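Local coordinates for EvdO1 (Micromonospora carbonacea, PDB 4XBZ), which probably catalyses an oxidative cyclization in the biosynthesis of orthosomycin antibiotics, as an oxygenase of the phytanoyl-CoA dioxygenase family with a double-stranded beta-helix fold, at residues Leu157-Asp162 with Ser218-Thr223; Thr173-Val178 with Ser200-Asp205; Ser287-Arg292 with Glu302-Gln307. One frame throughout, in Å; residues are numbered along the deposited sequence.

Contact 1: Leu157-Asp162 with Ser218-Thr223; sequences LAWHRD and SEWDTT. With NI (nickel (II) ion), chain I.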
# COMPACT_ATOMS: atom_id res chain seq x y z
N LEU A 157 13.55 3.31 25.90
CA LEU A 157 12.91 2.37 24.96
C LEU A 157 13.96 1.92 23.94
O LEU A 157 14.38 2.70 23.09
CB LEU A 157 11.71 3.00 24.24
CG LEU A 157 10.75 2.08 23.45
CD1 LEU A 157 10.00 1.14 24.40
CD2 LEU A 157 9.76 2.86 22.55
N ALA A 158 14.41 0.68 24.08
CA ALA A 158 15.44 0.14 23.21
C ALA A 158 14.93 0.09 21.77
O ALA A 158 13.73 -0.09 21.53
CB ALA A 158 15.85 -1.26 23.68
N TRP A 159 15.86 0.27 20.83
CA TRP A 159 15.58 0.16 19.41
C TRP A 159 15.06 -1.23 19.02
O TRP A 159 15.68 -2.26 19.31
CB TRP A 159 16.82 0.47 18.60
CG TRP A 159 17.34 1.85 18.81
CD1 TRP A 159 18.32 2.24 19.67
CD2 TRP A 159 16.91 3.04 18.13
NE1 TRP A 159 18.53 3.58 19.57
CE2 TRP A 159 17.68 4.10 18.63
CE3 TRP A 159 15.94 3.30 17.15
CZ2 TRP A 159 17.52 5.42 18.19
CZ3 TRP A 159 15.79 4.61 16.71
CH2 TRP A 159 16.57 5.65 17.23
N HIS A 160 13.93 -1.25 18.33
CA HIS A 160 13.29 -2.51 18.02
C HIS A 160 12.36 -2.36 16.82
O HIS A 160 11.91 -1.26 16.50
CB HIS A 160 12.49 -3.01 19.23
CG HIS A 160 11.30 -2.16 19.55
ND1 HIS A 160 11.41 -0.89 20.06
CD2 HIS A 160 9.97 -2.39 19.40
CE1 HIS A 160 10.21 -0.37 20.22
NE2 HIS A 160 9.32 -1.26 19.83
N ARG A 161 12.09 -3.48 16.17
CA ARG A 161 10.95 -3.61 15.28
C ARG A 161 9.78 -4.14 16.09
O ARG A 161 9.98 -4.82 17.10
CB ARG A 161 11.25 -4.55 14.13
CG ARG A 161 12.02 -3.95 12.98
CD ARG A 161 12.16 -4.99 11.86
NE ARG A 161 12.63 -4.37 10.62
CZ ARG A 161 13.17 -5.05 9.61
NH1 ARG A 161 13.33 -6.37 9.69
NH2 ARG A 161 13.56 -4.40 8.51
N ASP A 162 8.56 -3.84 15.66
CA ASP A 162 7.38 -4.45 16.25
C ASP A 162 7.21 -5.84 15.65
O ASP A 162 7.70 -6.10 14.56
CB ASP A 162 6.15 -3.56 16.01
CG ASP A 162 6.24 -2.23 16.76
OD1 ASP A 162 6.73 -2.24 17.90
OD2 ASP A 162 5.85 -1.18 16.21
N SER A 218 25.00 0.82 23.36
CA SER A 218 25.65 2.12 23.50
C SER A 218 24.72 3.12 24.14
O SER A 218 23.52 2.89 24.25
CB SER A 218 26.10 2.63 22.13
OG SER A 218 26.48 1.56 21.29
N GLU A 219 25.29 4.25 24.57
CA GLU A 219 24.52 5.35 25.13
C GLU A 219 23.50 5.88 24.11
O GLU A 219 23.74 5.77 22.91
CB GLU A 219 25.46 6.47 25.56
CG GLU A 219 26.55 6.02 26.52
CD GLU A 219 26.03 5.75 27.91
OE1 GLU A 219 24.92 6.24 28.24
OE2 GLU A 219 26.72 5.03 28.68
N TRP A 220 22.39 6.44 24.59
CA TRP A 220 21.36 7.01 23.70
C TRP A 220 21.96 7.95 22.67
O TRP A 220 22.62 8.93 23.01
CB TRP A 220 20.30 7.76 24.49
CG TRP A 220 19.34 8.51 23.60
CD1 TRP A 220 19.28 9.86 23.42
CD2 TRP A 220 18.33 7.94 22.75
NE1 TRP A 220 18.28 10.18 22.53
CE2 TRP A 220 17.68 9.02 22.10
CE3 TRP A 220 17.90 6.63 22.49
CZ2 TRP A 220 16.63 8.82 21.20
CZ3 TRP A 220 16.85 6.44 21.59
CH2 TRP A 220 16.23 7.53 20.96
N ASP A 221 21.73 7.64 21.40
CA ASP A 221 22.30 8.43 20.32
C ASP A 221 21.33 8.49 19.13
O ASP A 221 20.87 7.45 18.65
CB ASP A 221 23.65 7.84 19.89
CG ASP A 221 24.42 8.75 18.94
OD1 ASP A 221 25.23 9.58 19.42
OD2 ASP A 221 24.20 8.64 17.71
N THR A 222 21.03 9.70 18.67
CA THR A 222 20.01 9.93 17.65
C THR A 222 20.52 10.10 16.22
O THR A 222 19.77 10.56 15.36
CB THR A 222 19.21 11.21 17.95
OG1 THR A 222 20.10 12.32 18.02
CG2 THR A 222 18.45 11.09 19.25
N THR A 223 21.78 9.77 15.94
CA THR A 223 22.33 10.11 14.63
C THR A 223 21.85 9.13 13.56
O THR A 223 21.97 7.91 13.71
CB THR A 223 23.89 10.17 14.65
OG1 THR A 223 24.42 8.88 15.00
CG2 THR A 223 24.38 11.21 15.66
NI NI I . 7.20 -0.25 19.17
O HOH W 1 20.85 5.46 20.05
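Trp159, on strand 157-160, meets Trp220 in the irregular chain between helix 205-217 and strand 226-228, although their CA atoms stay 9.9 Å apart. The strand borders the four-stranded antiparallel sheet of the double-stranded beta-helix and pairs with strand 244-246. The evidence for contact lies in the indoles: Trp159 CZ2 comes 3.6 Å from Trp220 CZ3. Their six-membered rings are nearly parallel (6°), yet the centroids are 5.4 Å apart, so the rings barely overlap. Trp220 has CG anti to the backbone N (chi1 172°), which carries its ring toward Trp159; the same indole also meets Trp195 of strand 194-196 edge-to-face. A water joins the segments polarly, accepting from Trp159 NE1 at 3.0 Å and from Asp221 N at 2.7 Å. Within the loop, Asp221 OD2 accepts from Thr223 N, closing an Asx turn, and also from Thr223 OG1.

His160, the last residue of the strand, and Asp162, in the loop beyond, supply two of the three protein ligands of nickel, with His244 as the third. Ala158 O accepts from His160 ND1 at 2.9 Å in the carbonyl plane, which helps fix the imidazole rotation while NE2 binds nickel at 2.4 Å.

Contact 2: Thr173-Val178 with Ser200-Asp205; sequences TGAGRV and SNYWGD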
# COMPACT_ATOMS: atom_id res chain seq x y z
N THR A 173 5.93 -6.85 3.62
CA THR A 173 5.32 -5.60 4.09
C THR A 173 6.31 -4.45 4.34
O THR A 173 5.97 -3.45 4.99
CB THR A 173 4.49 -5.88 5.39
OG1 THR A 173 3.72 -4.72 5.74
CG2 THR A 173 5.39 -6.29 6.58
N GLY A 174 7.53 -4.57 3.81
CA GLY A 174 8.49 -3.48 3.87
C GLY A 174 7.85 -2.23 3.30
O GLY A 174 8.10 -1.13 3.78
N ALA A 175 7.01 -2.42 2.27
CA ALA A 175 6.23 -1.34 1.67
C ALA A 175 5.20 -0.73 2.63
O ALA A 175 4.63 0.32 2.32
CB ALA A 175 5.52 -1.84 0.44
N GLY A 176 4.95 -1.36 3.79
CA GLY A 176 4.09 -0.76 4.81
C GLY A 176 2.61 -1.14 4.78
O GLY A 176 1.73 -0.28 4.68
N ARG A 177 2.32 -2.43 4.90
CA ARG A 177 0.94 -2.90 4.82
C ARG A 177 0.45 -3.28 6.22
O ARG A 177 -0.75 -3.35 6.46
CB ARG A 177 0.85 -4.08 3.84
CG ARG A 177 1.57 -3.77 2.50
CD ARG A 177 1.90 -5.03 1.72
NE ARG A 177 0.68 -5.61 1.22
CZ ARG A 177 0.47 -6.91 1.04
NH1 ARG A 177 1.43 -7.79 1.29
NH2 ARG A 177 -0.71 -7.32 0.58
N VAL A 178 1.40 -3.51 7.12
CA VAL A 178 1.11 -3.71 8.53
C VAL A 178 1.55 -2.47 9.30
O VAL A 178 2.74 -2.14 9.36
CB VAL A 178 1.82 -4.96 9.09
CG1 VAL A 178 1.50 -5.13 10.57
CG2 VAL A 178 1.41 -6.20 8.29
N SER A 200 14.54 1.92 7.41
CA SER A 200 15.00 0.68 8.02
C SER A 200 13.95 -0.42 7.86
O SER A 200 14.23 -1.59 8.12
CB SER A 200 15.36 0.88 9.50
OG SER A 200 14.27 1.38 10.25
N ASN A 201 12.74 -0.04 7.44
CA ASN A 201 11.71 -1.03 7.09
C ASN A 201 12.11 -1.94 5.92
O ASN A 201 11.43 -2.94 5.68
CB ASN A 201 10.38 -0.35 6.75
CG ASN A 201 10.56 0.90 5.90
OD1 ASN A 201 11.33 1.77 6.28
ND2 ASN A 201 9.87 0.98 4.75
N TYR A 202 13.17 -1.61 5.19
CA TYR A 202 13.65 -2.52 4.15
C TYR A 202 14.95 -3.27 4.48
O TYR A 202 15.47 -4.02 3.65
CB TYR A 202 13.85 -1.75 2.83
CG TYR A 202 12.57 -1.18 2.26
CD1 TYR A 202 11.62 -2.00 1.66
CD2 TYR A 202 12.31 0.18 2.32
CE1 TYR A 202 10.45 -1.48 1.13
CE2 TYR A 202 11.14 0.71 1.79
CZ TYR A 202 10.22 -0.13 1.20
OH TYR A 202 9.05 0.39 0.68
N TRP A 203 15.49 -3.08 5.69
CA TRP A 203 16.75 -3.73 6.06
C TRP A 203 16.58 -5.23 6.22
O TRP A 203 15.61 -5.70 6.83
CB TRP A 203 17.31 -3.14 7.37
CG TRP A 203 17.81 -1.73 7.27
CD1 TRP A 203 17.87 -0.94 6.16
CD2 TRP A 203 18.34 -0.94 8.34
NE1 TRP A 203 18.37 0.29 6.47
CE2 TRP A 203 18.68 0.32 7.80
CE3 TRP A 203 18.54 -1.17 9.71
CZ2 TRP A 203 19.22 1.34 8.58
CZ3 TRP A 203 19.07 -0.16 10.48
CH2 TRP A 203 19.40 1.09 9.91
N GLY A 204 17.53 -6.00 5.69
CA GLY A 204 17.57 -7.43 5.94
C GLY A 204 17.81 -7.68 7.42
O GLY A 204 18.22 -6.78 8.13
N ASP A 205 17.55 -8.90 7.87
CA ASP A 205 17.72 -9.26 9.28
C ASP A 205 19.12 -8.95 9.83
O ASP A 205 19.24 -8.45 10.95
CB ASP A 205 17.40 -10.74 9.49
CG ASP A 205 15.90 -11.01 9.45
OD1 ASP A 205 15.17 -10.15 8.91
OD2 ASP A 205 15.45 -12.07 9.95
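Asn201 and Tyr202 converge on one backbone group, the carbonyl of Gly174, from different directions. Both segments are connections in the double-stranded beta-helix: 173-178 leads into strand 179-184 of the larger sheet, and 200-205 follows strand 194-196 of the smaller one, with Ser200-Tyr202 forming a 3-10 turn. The contact therefore ties a loop of one sheet to a loop of the other, and all four touching residues are buried.

The amide of Asn201 comes end-on. Its CG sits between the backbone N and the carbonyl carbon (chi1 42°), which aims ND2 at Gly174 O, 2.9 Å away. The N-H...O angle of 174° makes this bond almost straight; the acceptor lies in the amide plane, whereas the donor is tilted from the carbonyl plane. Tyr202 approaches differently, laying one ring face against the same oxygen, with CZ 3.5 Å from Gly174 O. Seen from that oxygen, ND2 and CZ lie about 71° apart. Because Gly174 has no side chain, the ring can close directly on the main chain, its CE1 reaching Gly174 C at 3.5 Å. Backbones are correspondingly near, the CA atoms of Gly174 and Asn201 being 5.2 Å apart.

The far end of the tyrosine passes Ala175, and its hydroxyl bonds to Arg53 O; Arg53 NH1 in turn binds Ala175 O, so one residue grips both segments. The second subunit covers this region, with its Glu265 against Ala175 and its Asn138 against Tyr202. Past the contact, Gly176 takes a positive phi as the chain turns, and the turn is braced from within: Arg177 N donates to Thr173 OG1 at 2.8 Å.

Contact 3: Ser287-Arg292 with Glu302-Gln307; sequences SCIQMR and EPFDYQ
Ile289 and Phe304 are the residues whose CA atoms come nearest, 6.9 Å apart, between helix 275-293 and the extended loop that follows it, which runs back in roughly the opposite direction to segment 287-292. Of the helix residues in 287-292, Ile289 makes the contact. Its CG1 is anti to the carbonyl carbon (chi1 -71°) and the chain beyond is extended (chi2 173°), so CD1 projects from the helix. It reaches the phenyl group at the rim: Phe304 CD2 lies 3.6 Å from Ile289 CD1, and the methyl carbon is near the ring plane, which identifies an edge approach. The other branch is used as well, with Ile289 CG2 resting 3.7 Å from Phe304 O.

In the fold, this helix comes after strand 256-263 of the larger sheet of the double-stranded beta-helix and the short helix 264-270, and the loop fastens onto other parts of the same body. Leu128 of helix 125-134 touches both Ile289 and Phe304, while Leu139 and Ile140 of strand 139-147 meet Phe304 and Tyr306 respectively. One face of the Phe304 ring carries Tyr306 N, 3.9 Å above its plane and displaced toward the rim.

Tyr306 adds a looser apolar touch, its CB 4.4 Å from Ile289 CD1, before its side chain leads away and its hydroxyl bonds to Gln282 NE2, on the same helix as Ile289. The side chain of Asp305 starts off away from the helix; its OD1 accepts from Gln307 NE2 at 3.0 Å on the syn side but well out of the carboxylate plane, with an N-H...O angle of 177°.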
# COMPACT_ATOMS: atom_id res chain seq x y z
N SER A 287 -18.99 -2.19 13.59
CA SER A 287 -19.68 -1.74 14.77
C SER A 287 -19.20 -0.36 15.18
O SER A 287 -20.01 0.50 15.53
CB SER A 287 -19.49 -2.73 15.91
OG SER A 287 -20.16 -2.25 17.07
N CYS A 288 -17.89 -0.12 15.11
CA CYS A 288 -17.35 1.17 15.52
C CYS A 288 -17.75 2.27 14.54
O CYS A 288 -18.03 3.41 14.95
CB CYS A 288 -15.82 1.13 15.66
SG CYS A 288 -15.20 0.03 16.96
N ILE A 289 -17.77 1.93 13.26
CA ILE A 289 -18.12 2.92 12.25
C ILE A 289 -19.56 3.35 12.47
O ILE A 289 -19.87 4.54 12.39
CB ILE A 289 -17.93 2.38 10.81
CG1 ILE A 289 -16.45 2.22 10.49
CG2 ILE A 289 -18.56 3.33 9.80
CD1 ILE A 289 -16.15 1.56 9.17
N GLN A 290 -20.42 2.39 12.79
CA GLN A 290 -21.84 2.68 12.95
C GLN A 290 -22.15 3.56 14.17
O GLN A 290 -22.89 4.54 14.05
CB GLN A 290 -22.64 1.37 13.05
CG GLN A 290 -24.08 1.51 12.57
CD GLN A 290 -24.79 0.17 12.49
OE1 GLN A 290 -25.04 -0.47 13.51
NE2 GLN A 290 -25.10 -0.26 11.27
N MET A 291 -21.60 3.24 15.34
CA MET A 291 -21.89 4.09 16.48
C MET A 291 -21.26 5.48 16.32
O MET A 291 -21.75 6.45 16.91
CB MET A 291 -21.45 3.44 17.79
CG MET A 291 -20.15 2.67 17.76
SD MET A 291 -19.91 1.76 19.31
CE MET A 291 -19.53 3.12 20.41
N ARG A 292 -20.21 5.61 15.52
CA ARG A 292 -19.66 6.94 15.29
C ARG A 292 -20.62 7.73 14.40
O ARG A 292 -20.74 8.96 14.52
CB ARG A 292 -18.25 6.87 14.68
CG ARG A 292 -17.67 8.24 14.43
CD ARG A 292 -16.28 8.24 13.82
NE ARG A 292 -15.74 9.59 13.79
CZ ARG A 292 -14.86 10.06 14.68
NH1 ARG A 292 -14.38 9.27 15.63
NH2 ARG A 292 -14.44 11.32 14.59
N GLU A 302 -18.53 12.39 6.68
CA GLU A 302 -18.73 11.37 5.65
C GLU A 302 -18.09 10.05 6.11
O GLU A 302 -16.88 9.86 6.00
CB GLU A 302 -18.13 11.83 4.32
CG GLU A 302 -18.43 10.90 3.15
CD GLU A 302 -19.88 10.42 3.15
OE1 GLU A 302 -20.79 11.26 2.96
OE2 GLU A 302 -20.10 9.20 3.32
N PRO A 303 -18.92 9.14 6.63
CA PRO A 303 -18.47 7.91 7.30
C PRO A 303 -17.75 6.94 6.37
O PRO A 303 -18.12 6.81 5.19
CB PRO A 303 -19.77 7.29 7.82
CG PRO A 303 -20.83 7.83 6.93
CD PRO A 303 -20.39 9.20 6.51
N PHE A 304 -16.72 6.28 6.90
CA PHE A 304 -15.94 5.33 6.11
C PHE A 304 -16.80 4.19 5.53
O PHE A 304 -17.58 3.55 6.25
CB PHE A 304 -14.80 4.74 6.94
CG PHE A 304 -13.93 3.77 6.18
CD1 PHE A 304 -13.22 4.18 5.06
CD2 PHE A 304 -13.82 2.45 6.59
CE1 PHE A 304 -12.43 3.30 4.35
CE2 PHE A 304 -13.02 1.57 5.89
CZ PHE A 304 -12.32 1.99 4.78
N ASP A 305 -16.63 3.97 4.23
CA ASP A 305 -17.33 2.92 3.49
C ASP A 305 -16.42 1.69 3.35
O ASP A 305 -15.61 1.63 2.42
CB ASP A 305 -17.76 3.45 2.11
CG ASP A 305 -18.65 2.46 1.34
OD1 ASP A 305 -19.31 1.61 1.97
OD2 ASP A 305 -18.69 2.54 0.09
N TYR A 306 -16.57 0.73 4.26
CA TYR A 306 -15.70 -0.45 4.29
C TYR A 306 -16.12 -1.52 3.26
O TYR A 306 -17.17 -2.15 3.39
CB TYR A 306 -15.68 -1.05 5.70
CG TYR A 306 -14.75 -2.23 5.89
CD1 TYR A 306 -13.42 -2.19 5.48
CD2 TYR A 306 -15.20 -3.38 6.51
CE1 TYR A 306 -12.56 -3.29 5.69
CE2 TYR A 306 -14.38 -4.47 6.72
CZ TYR A 306 -13.07 -4.44 6.32
OH TYR A 306 -12.29 -5.57 6.56
N GLN A 307 -15.30 -1.71 2.24
CA GLN A 307 -15.66 -2.56 1.10
C GLN A 307 -14.52 -3.47 0.67
O GLN A 307 -13.84 -3.20 -0.30
CB GLN A 307 -16.11 -1.70 -0.09
CG GLN A 307 -17.39 -0.88 0.14
CD GLN A 307 -18.63 -1.74 0.34
OE1 GLN A 307 -18.68 -2.90 -0.09
NE2 GLN A 307 -19.64 -1.19 1.02

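In the fold
Contacts 1 and 2 belong to one neighbourhood, their centres 18 Å apart, and contact 2 lies within the chain span that contact 1 brackets. Arg161, between the metal ligands His160 and Asp162, joins them: Arg161 NH2 is a probable hydrogen-bond donor to Ser200 O at 2.9 Å and to Trp203 O at 3.0 Å. Contact 1 includes ligands of the nickel ion, whereas in contact 2 the side chain of Asn201 stays about 13 Å from it. Contact 3 is remote, on the opposite side of the chain's centre from contact 1, with centres 38 Å apart; its nearest atoms are about 12 Å from contact 2.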